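PDB 5X32: D-mannose isomerase, which catalyses the reversible isomerization of D-mannose to D-fructose, and less efficiently that of D-lyxose. Local coordinates for residues A[151-156]-A[207-212]; A[182-187]-A[263-268]; A[257-262]-A[269-274]. All coordinates share one frame; numbering follows the deposited sequence.

Contact 1: residues A[151-156]-A[207-212]; sequences NKHGLY and CQKQAS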
loop_
_atom_site.group_PDB
_atom_site.type_symbol
_atom_site.label_atom_id
_atom_site.label_comp_id
_atom_site.label_asym_id
_atom_site.label_seq_id
_atom_site.Cartn_x
_atom_site.Cartn_y
_atom_site.Cartn_z
ATOM N N ASN A 151 -1.988 -16.491 17.215
ATOM C CA ASN A 151 -2.333 -15.854 18.477
ATOM C C ASN A 151 -1.206 -15.724 19.496
ATOM O O ASN A 151 -1.180 -14.758 20.257
ATOM C CB ASN A 151 -3.502 -16.589 19.119
ATOM C CG ASN A 151 -4.205 -15.742 20.165
ATOM O OD1 ASN A 151 -5.178 -15.039 19.872
ATOM N ND2 ASN A 151 -3.711 -15.804 21.400
ATOM N N LYS A 152 -0.260 -16.655 19.502
ATOM C CA LYS A 152 0.760 -16.624 20.538
ATOM C C LYS A 152 1.827 -15.557 20.250
ATOM O O LYS A 152 2.596 -15.165 21.145
ATOM C CB LYS A 152 1.407 -18.012 20.671
ATOM C CG LYS A 152 2.922 -18.018 20.872
ATOM C CD LYS A 152 3.555 -19.384 20.647
ATOM C CE LYS A 152 5.060 -19.357 20.916
ATOM N NZ LYS A 152 5.752 -20.312 20.007
ATOM N N HIS A 153 1.824 -15.036 19.022
ATOM C CA HIS A 153 2.734 -13.955 18.635
ATOM C C HIS A 153 2.007 -12.665 18.310
ATOM O O HIS A 153 2.632 -11.614 18.184
ATOM C CB HIS A 153 3.578 -14.375 17.447
ATOM C CG HIS A 153 4.555 -15.460 17.762
ATOM N ND1 HIS A 153 5.771 -15.212 18.359
ATOM C CD2 HIS A 153 4.501 -16.795 17.554
ATOM C CE1 HIS A 153 6.425 -16.350 18.506
ATOM N NE2 HIS A 153 5.676 -17.326 18.027
ATOM N N GLY A 154 0.697 -12.761 18.121
ATOM C CA GLY A 154 -0.113 -11.596 17.842
ATOM C C GLY A 154 0.159 -11.097 16.442
ATOM O O GLY A 154 -0.016 -9.909 16.158
ATOM N N LEU A 155 0.580 -12.007 15.565
ATOM C CA LEU A 155 0.890 -11.661 14.185
ATOM C C LEU A 155 0.299 -12.671 13.228
ATOM O O LEU A 155 -0.159 -13.729 13.645
ATOM C CB LEU A 155 2.404 -11.578 13.989
ATOM C CG LEU A 155 3.034 -10.395 14.721
ATOM C CD1 LEU A 155 4.556 -10.472 14.748
ATOM C CD2 LEU A 155 2.555 -9.100 14.061
ATOM N N TYR A 156 0.331 -12.351 11.937
ATOM C CA TYR A 156 -0.084 -13.283 10.895
ATOM C C TYR A 156 1.150 -13.843 10.203
ATOM O O TYR A 156 2.106 -13.113 9.919
ATOM C CB TYR A 156 -0.969 -12.602 9.867
ATOM C CG TYR A 156 -2.327 -12.166 10.343
ATOM C CD1 TYR A 156 -3.410 -13.032 10.295
ATOM C CD2 TYR A 156 -2.536 -10.875 10.816
ATOM C CE1 TYR A 156 -4.664 -12.627 10.706
ATOM C CE2 TYR A 156 -3.785 -10.462 11.232
ATOM C CZ TYR A 156 -4.845 -11.343 11.174
ATOM O OH TYR A 156 -6.090 -10.933 11.589
ATOM N N CYS A 207 5.526 -2.499 15.393
ATOM C CA CYS A 207 6.213 -1.262 15.714
ATOM C C CYS A 207 6.845 -1.208 17.101
ATOM O O CYS A 207 7.756 -0.424 17.314
ATOM C CB CYS A 207 5.244 -0.093 15.575
ATOM S SG CYS A 207 4.812 0.222 13.879
ATOM N N GLN A 208 6.386 -2.026 18.046
ATOM C CA GLN A 208 7.086 -2.089 19.322
ATOM C C GLN A 208 7.879 -3.372 19.471
ATOM O O GLN A 208 9.113 -3.335 19.462
ATOM C CB GLN A 208 6.116 -1.920 20.479
ATOM C CG GLN A 208 5.843 -0.473 20.675
ATOM C CD GLN A 208 5.126 -0.139 21.957
ATOM O OE1 GLN A 208 4.269 -0.877 22.404
ATOM N NE2 GLN A 208 5.483 1.005 22.557
ATOM N N LYS A 209 7.179 -4.505 19.549
ATOM C CA LYS A 209 7.854 -5.756 19.861
ATOM C C LYS A 209 8.856 -6.130 18.787
ATOM O O LYS A 209 10.051 -6.209 19.066
ATOM C CB LYS A 209 6.886 -6.906 20.030
ATOM C CG LYS A 209 7.638 -8.200 20.319
ATOM C CD LYS A 209 6.705 -9.306 20.772
ATOM C CE LYS A 209 5.622 -9.624 19.730
ATOM N NZ LYS A 209 5.336 -11.083 19.653
ATOM N N GLN A 210 8.386 -6.356 17.563
ATOM C CA GLN A 210 9.302 -6.771 16.502
ATOM C C GLN A 210 10.374 -5.731 16.192
ATOM O O GLN A 210 11.485 -6.090 15.807
ATOM C CB GLN A 210 8.536 -7.126 15.229
ATOM C CG GLN A 210 7.640 -8.326 15.409
ATOM C CD GLN A 210 8.380 -9.487 16.036
ATOM O OE1 GLN A 210 7.977 -9.991 17.073
ATOM N NE2 GLN A 210 9.458 -9.928 15.399
ATOM N N ALA A 211 10.045 -4.454 16.355
ATOM C CA ALA A 211 11.022 -3.390 16.136
ATOM C C ALA A 211 12.182 -3.436 17.133
ATOM O O ALA A 211 13.340 -3.265 16.744
ATOM C CB ALA A 211 10.339 -2.036 16.191
ATOM N N SER A 212 11.879 -3.716 18.400
ATOM C CA SER A 212 12.892 -3.721 19.471
ATOM C C SER A 212 14.035 -4.677 19.193
ATOM O O SER A 212 15.132 -4.506 19.717
ATOM C CB SER A 212 12.269 -4.107 20.814
ATOM O OG SER A 212 11.309 -3.166 21.252
#
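His153 and Lys209 mark the closest approach of the two backbones, their CA atoms 9.7 Å apart, so side chains must bridge between the turn ahead of strand 155-160 and the last turns of helix 193-212. Lys209 makes the polar link: with CG anti to its own backbone N (chi1 179°) the chain starts out toward the turn, and after bends at chi3 and chi4 its NZ donates to His153 O at 3.1 Å. The ammonium comes in at 123° to the C=O bond, tilted 23° from the carbonyl plane. The same NZ lies at the edge of the His153 ring, 4.3 Å from ND1, a nearby positive charge that would probably disfavour protonation of the imidazole. A methionine in place of Lys209 would probably leave the His153 carbonyl without this donor and weaken the polar link between turn and helix. Deeper in, Leu155 and Gln210 approach from opposite directions, and Leu155 CD1 touches Gln210 CG at 3.8 Å. Trp227 brings these pieces together: its carbonyl accepts from Gln210 NE2, and its side chain touches both Leu155 and the His153 ring. The contact is a turn and the start of strand 155-160 packed on the C-terminal part of helix 193-212, at the rim of an (alpha/alpha)6 barrel, the fold of the N-acylglucosamine 2-epimerase family.

Contact 2: residues A[182-187]-A[263-268]; sequences ALMSAF and DKRSPE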
loop_
_atom_site.group_PDB
_atom_site.type_symbol
_atom_site.label_atom_id
_atom_site.label_comp_id
_atom_site.label_asym_id
_atom_site.label_seq_id
_atom_site.Cartn_x
_atom_site.Cartn_y
_atom_site.Cartn_z
ATOM N N ALA A 182 -5.553 -2.593 6.161
ATOM C CA ALA A 182 -6.786 -3.115 5.612
ATOM C C ALA A 182 -7.841 -3.121 6.689
ATOM O O ALA A 182 -8.985 -2.705 6.460
ATOM C CB ALA A 182 -6.574 -4.522 5.058
ATOM N N LEU A 183 -7.439 -3.550 7.880
ATOM C CA LEU A 183 -8.368 -3.640 9.001
ATOM C C LEU A 183 -8.829 -2.260 9.480
ATOM O O LEU A 183 -9.966 -2.140 9.960
ATOM C CB LEU A 183 -7.746 -4.421 10.144
ATOM C CG LEU A 183 -7.588 -5.895 9.780
ATOM C CD1 LEU A 183 -6.785 -6.598 10.842
ATOM C CD2 LEU A 183 -8.940 -6.552 9.618
ATOM N N MET A 184 -7.976 -1.229 9.366
ATOM C CA MET A 184 -8.485 0.131 9.589
ATOM C C MET A 184 -9.553 0.530 8.560
ATOM O O MET A 184 -10.564 1.166 8.902
ATOM C CB MET A 184 -7.362 1.147 9.547
ATOM C CG MET A 184 -6.507 1.142 10.789
ATOM S SD MET A 184 -5.129 2.270 10.627
ATOM C CE MET A 184 -6.056 3.765 10.496
ATOM N N SER A 185 -9.338 0.144 7.301
ATOM C CA SER A 185 -10.327 0.430 6.264
ATOM C C SER A 185 -11.649 -0.273 6.596
ATOM O O SER A 185 -12.754 0.268 6.392
ATOM C CB SER A 185 -9.816 -0.019 4.897
ATOM O OG SER A 185 -10.727 0.319 3.863
ATOM N N ALA A 186 -11.517 -1.480 7.137
ATOM C CA ALA A 186 -12.668 -2.290 7.497
ATOM C C ALA A 186 -13.410 -1.640 8.656
ATOM O O ALA A 186 -14.634 -1.570 8.653
ATOM C CB ALA A 186 -12.234 -3.705 7.860
ATOM N N PHE A 187 -12.673 -1.184 9.659
ATOM C CA PHE A 187 -13.297 -0.481 10.771
ATOM C C PHE A 187 -14.026 0.786 10.321
ATOM O O PHE A 187 -15.086 1.096 10.831
ATOM C CB PHE A 187 -12.284 -0.138 11.857
ATOM C CG PHE A 187 -12.847 0.741 12.930
ATOM C CD1 PHE A 187 -13.779 0.241 13.824
ATOM C CD2 PHE A 187 -12.456 2.061 13.051
ATOM C CE1 PHE A 187 -14.310 1.044 14.820
ATOM C CE2 PHE A 187 -12.983 2.866 14.052
ATOM C CZ PHE A 187 -13.910 2.356 14.933
ATOM N N ASP A 263 -3.780 6.717 15.694
ATOM C CA ASP A 263 -3.790 7.669 16.788
ATOM C C ASP A 263 -4.985 8.603 16.672
ATOM O O ASP A 263 -5.370 9.233 17.663
ATOM C CB ASP A 263 -2.486 8.466 16.841
ATOM C CG ASP A 263 -2.283 9.143 18.178
ATOM O OD1 ASP A 263 -3.033 8.814 19.123
ATOM O OD2 ASP A 263 -1.348 9.960 18.299
ATOM N N LYS A 264 -5.569 8.735 15.480
ATOM C CA LYS A 264 -6.761 9.575 15.436
ATOM C C LYS A 264 -8.003 8.734 15.682
ATOM O O LYS A 264 -9.001 9.237 16.188
ATOM C CB LYS A 264 -6.879 10.289 14.082
ATOM C CG LYS A 264 -8.316 10.484 13.483
ATOM C CD LYS A 264 -9.376 11.257 14.295
ATOM C CE LYS A 264 -10.543 11.680 13.396
ATOM N NZ LYS A 264 -11.215 10.483 12.716
ATOM N N ARG A 265 -7.926 7.435 15.443
ATOM C CA ARG A 265 -9.099 6.602 15.665
ATOM C C ARG A 265 -9.199 6.133 17.104
ATOM O O ARG A 265 -10.239 6.275 17.746
ATOM C CB ARG A 265 -9.087 5.409 14.713
ATOM C CG ARG A 265 -8.830 5.834 13.301
ATOM C CD ARG A 265 -9.038 4.735 12.279
ATOM N NE ARG A 265 -8.563 5.171 10.973
ATOM C CZ ARG A 265 -9.120 6.131 10.243
ATOM N NH1 ARG A 265 -10.195 6.771 10.679
ATOM N NH2 ARG A 265 -8.601 6.451 9.065
ATOM N N SER A 266 -8.107 5.600 17.623
ATOM C CA SER A 266 -8.096 5.063 18.968
ATOM C C SER A 266 -6.731 5.362 19.576
ATOM O O SER A 266 -5.811 4.544 19.483
ATOM C CB SER A 266 -8.403 3.559 18.917
ATOM O OG SER A 266 -8.326 2.930 20.180
ATOM N N PRO A 267 -6.589 6.563 20.170
ATOM C CA PRO A 267 -5.306 7.142 20.616
ATOM C C PRO A 267 -4.483 6.287 21.580
ATOM O O PRO A 267 -5.020 5.469 22.311
ATOM C CB PRO A 267 -5.715 8.446 21.300
ATOM C CG PRO A 267 -7.107 8.731 20.880
ATOM C CD PRO A 267 -7.737 7.460 20.407
ATOM N N GLU A 268 -3.174 6.504 21.560
ATOM C CA GLU A 268 -2.208 5.745 22.342
ATOM C C GLU A 268 -0.945 6.591 22.459
ATOM O O GLU A 268 -0.441 7.085 21.445
ATOM C CB GLU A 268 -1.891 4.407 21.678
ATOM C CG GLU A 268 -1.866 3.226 22.627
ATOM C CD GLU A 268 -3.253 2.654 22.871
ATOM O OE1 GLU A 268 -3.918 2.243 21.897
ATOM O OE2 GLU A 268 -3.689 2.615 24.035
#
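Helix 173-190 and the C-terminal end of helix 249-265 pack side by side here, Met184 and Phe187 of the first receiving Arg265, the last helical residue of the second. The nearest CA atoms, those of Met184 and Arg265, are 8.9 Å apart, and the two side chains run across each other at a slant. Met184 bends at chi3 (64°), which brings its terminal methyl CE to the edge of the guanidinium, in the plane of that group, and 3.6 Å from Arg265 CD. The model puts CE still nearer to NE, but at this resolution that separation is doubtful. Phe187, its CG anti to the backbone N (chi1 172°), turns a ring edge to the arginine: CD2 is 4.4 Å from Arg265 CD, which lies near the ring plane. Both helices probably belong to the inner ring of the (alpha/alpha)6 barrel, and Met184 also rests on Met261 and Leu262, one turn back along helix 249-265. The aliphatic part of Arg265 thus serves the packing while its charged end goes on to a salt bridge from NH1 to Asp188. Past the helix end, Ser266 leaves helical geometry, and a weak bond of 3.4 Å from Glu268 N to Asp263 OD1 ties the connection back to the last turn. Lys200 of helix 193-212 grips that connection by a salt bridge to Glu268 and a hydrogen bond to Ser266 OG.

Contact 3: residues A[257-262]-A[269-274]; sequences KLLLML and NWYLPK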
loop_
_atom_site.group_PDB
_atom_site.type_symbol
_atom_site.label_atom_id
_atom_site.label_comp_id
_atom_site.label_asym_id
_atom_site.label_seq_id
_atom_site.Cartn_x
_atom_site.Cartn_y
_atom_site.Cartn_z
ATOM N N LYS A 257 2.814 6.620 9.114
ATOM C CA LYS A 257 1.482 7.002 8.662
ATOM C C LYS A 257 0.397 6.171 9.348
ATOM O O LYS A 257 -0.595 6.713 9.849
ATOM C CB LYS A 257 1.350 6.854 7.149
ATOM C CG LYS A 257 -0.090 7.046 6.662
ATOM C CD LYS A 257 -0.173 6.998 5.169
ATOM C CE LYS A 257 0.418 5.699 4.667
ATOM N NZ LYS A 257 -0.565 4.609 4.466
ATOM N N LEU A 258 0.567 4.853 9.338
ATOM C CA LEU A 258 -0.416 3.980 9.969
ATOM C C LEU A 258 -0.593 4.322 11.465
ATOM O O LEU A 258 -1.715 4.432 11.946
ATOM C CB LEU A 258 -0.015 2.513 9.767
ATOM C CG LEU A 258 -0.112 2.111 8.278
ATOM C CD1 LEU A 258 0.501 0.747 7.998
ATOM C CD2 LEU A 258 -1.560 2.145 7.758
ATOM N N LEU A 259 0.501 4.545 12.182
ATOM C CA LEU A 259 0.427 4.935 13.592
ATOM C C LEU A 259 -0.369 6.216 13.786
ATOM O O LEU A 259 -1.151 6.313 14.719
ATOM C CB LEU A 259 1.816 5.134 14.189
ATOM C CG LEU A 259 2.676 3.872 14.175
ATOM C CD1 LEU A 259 4.026 4.097 14.873
ATOM C CD2 LEU A 259 1.930 2.654 14.709
ATOM N N LEU A 260 -0.176 7.205 12.921
ATOM C CA LEU A 260 -0.890 8.466 13.131
ATOM C C LEU A 260 -2.376 8.285 12.797
ATOM O O LEU A 260 -3.272 8.838 13.462
ATOM C CB LEU A 260 -0.241 9.591 12.314
ATOM C CG LEU A 260 1.217 9.793 12.747
ATOM C CD1 LEU A 260 1.932 10.867 11.980
ATOM C CD2 LEU A 260 1.301 10.095 14.222
ATOM N N MET A 261 -2.639 7.468 11.789
ATOM C CA MET A 261 -4.007 7.147 11.428
ATOM C C MET A 261 -4.729 6.404 12.585
ATOM O O MET A 261 -5.894 6.664 12.874
ATOM C CB MET A 261 -3.999 6.328 10.150
ATOM C CG MET A 261 -3.680 7.124 8.896
ATOM S SD MET A 261 -3.677 6.047 7.444
ATOM C CE MET A 261 -5.394 5.507 7.380
ATOM N N LEU A 262 -4.020 5.507 13.256
ATOM C CA LEU A 262 -4.557 4.811 14.412
ATOM C C LEU A 262 -4.703 5.772 15.588
ATOM O O LEU A 262 -5.639 5.684 16.368
ATOM C CB LEU A 262 -3.636 3.665 14.798
ATOM C CG LEU A 262 -3.827 2.404 13.973
ATOM C CD1 LEU A 262 -2.825 1.372 14.426
ATOM C CD2 LEU A 262 -5.253 1.884 14.089
ATOM N N ASN A 269 -0.418 6.757 23.672
ATOM C CA ASN A 269 0.573 7.802 23.887
ATOM C C ASN A 269 1.960 7.520 23.271
ATOM O O ASN A 269 2.806 8.416 23.237
ATOM C CB ASN A 269 0.706 8.148 25.388
ATOM C CG ASN A 269 1.263 7.011 26.240
ATOM O OD1 ASN A 269 1.890 6.073 25.736
ATOM N ND2 ASN A 269 1.089 7.131 27.560
ATOM N N TRP A 270 2.203 6.306 22.782
ATOM C CA TRP A 270 3.472 6.018 22.099
ATOM C C TRP A 270 3.396 6.197 20.567
ATOM O O TRP A 270 4.429 6.227 19.886
ATOM C CB TRP A 270 3.950 4.594 22.413
ATOM C CG TRP A 270 3.054 3.496 21.876
ATOM C CD1 TRP A 270 1.993 2.935 22.511
ATOM C CD2 TRP A 270 3.163 2.817 20.609
ATOM N NE1 TRP A 270 1.425 1.963 21.726
ATOM C CE2 TRP A 270 2.125 1.868 20.554
ATOM C CE3 TRP A 270 4.029 2.927 19.517
ATOM C CZ2 TRP A 270 1.932 1.029 19.453
ATOM C CZ3 TRP A 270 3.825 2.093 18.417
ATOM C CH2 TRP A 270 2.790 1.157 18.400
ATOM N N TYR A 271 2.180 6.330 20.033
ATOM C CA TYR A 271 1.982 6.430 18.584
ATOM C C TYR A 271 2.804 7.557 17.957
ATOM O O TYR A 271 3.638 7.316 17.075
ATOM C CB TYR A 271 0.509 6.640 18.265
ATOM C CG TYR A 271 -0.305 5.377 18.304
ATOM C CD1 TYR A 271 0.305 4.139 18.452
ATOM C CD2 TYR A 271 -1.694 5.417 18.195
ATOM C CE1 TYR A 271 -0.449 2.978 18.482
ATOM C CE2 TYR A 271 -2.449 4.268 18.225
ATOM C CZ TYR A 271 -1.822 3.049 18.374
ATOM O OH TYR A 271 -2.563 1.890 18.416
ATOM N N LEU A 272 2.574 8.783 18.424
ATOM C CA LEU A 272 3.228 9.944 17.833
ATOM C C LEU A 272 4.744 9.951 18.024
ATOM O O LEU A 272 5.456 10.229 17.074
ATOM C CB LEU A 272 2.622 11.235 18.378
ATOM C CG LEU A 272 3.195 12.497 17.752
ATOM C CD1 LEU A 272 2.951 12.462 16.250
ATOM C CD2 LEU A 272 2.526 13.713 18.350
ATOM N N PRO A 273 5.252 9.665 19.245
ATOM C CA PRO A 273 6.716 9.602 19.317
ATOM C C PRO A 273 7.332 8.511 18.429
ATOM O O PRO A 273 8.434 8.698 17.907
ATOM C CB PRO A 273 6.987 9.308 20.795
ATOM C CG PRO A 273 5.819 9.862 21.493
ATOM C CD PRO A 273 4.646 9.680 20.590
ATOM N N LYS A 274 6.658 7.375 18.280
ATOM C CA LYS A 274 7.216 6.317 17.448
ATOM C C LYS A 274 7.175 6.718 15.961
ATOM O O LYS A 274 8.175 6.556 15.246
ATOM C CB LYS A 274 6.496 4.995 17.696
ATOM C CG LYS A 274 7.152 3.812 17.000
ATOM C CD LYS A 274 8.587 3.566 17.505
ATOM C CE LYS A 274 9.124 2.189 17.071
ATOM N NZ LYS A 274 10.579 1.925 17.329
#
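Leu259 is the bump at the middle of this contact, and Trp270, Tyr271 and Lys274 form the hollow that takes it. Both its methyls touch the rim of the indole, CD1 near Trp270 CZ3 and CD2 4.1 Å from Trp270 CH2. CD1 also presses on the start of the Lys274 chain, 3.8 Å from CG, while CD2 lies a little farther from Tyr271 CD1. The leucine and the indole cross at about a right angle. The wall of the hollow is built within 269-274 itself: the chi1 of Trp270 (66°) swings the indole alongside Tyr271 and sets its CZ3-CH2 side against Leu259. Tyr271 CD1 sits 3.5 Å above the centre of the indole, an edge of the phenol ring laid over a face of the tryptophan. Lys274 CB closes in at the indole edge, and the rest of that lysine leads away to give NZ to the carbonyl of Asn217. In the fold this is a tight hairpin of two successive helices, 249-265 and 271-286, running roughly antiparallel, the kind of pair from which an (alpha/alpha)6 barrel is made. Close to the connection the Tyr271 ring lies obliquely across the Leu259 carbonyl and Leu262, both on one side of it, with CD2 3.6 Å from Leu259 O and CE2 3.7 Å from Leu262 CB; the OH end passes Leu262 CD1. On another flank Leu260 and Leu272 both start out away from the opposing segment, yet their ends come back together, Leu260 CD2 meeting Leu272 CD1 at 3.5 Å. Helix 311-328 packs against this pair, with Leu323 and Leu324 on Leu260 and Ala327 on Leu272.

In the fold
All three contacts are partly buried. Contact 1 is the outermost, its centre about 20 Å from the chain's centre, against about 16 Å for contact 2 and 17 Å for contact 3; it joins a turn and strand to a helix end and is the one crossed by a hydrogen bond. Contacts 2 and 3 share helix 249-265: contact 2 sets its C-terminal end against a neighbouring helix through an arginine whose charged end goes to Asp188, with one of three touching residues buried, whereas apolar contact 3, with four of seven buried, folds it onto the next helix. Met184 SD, 3.5 Å from Leu262 CD2, joins those two; Cys207 SG, 3.9 Å from Leu259 CD2, ties contact 1 to contact 3.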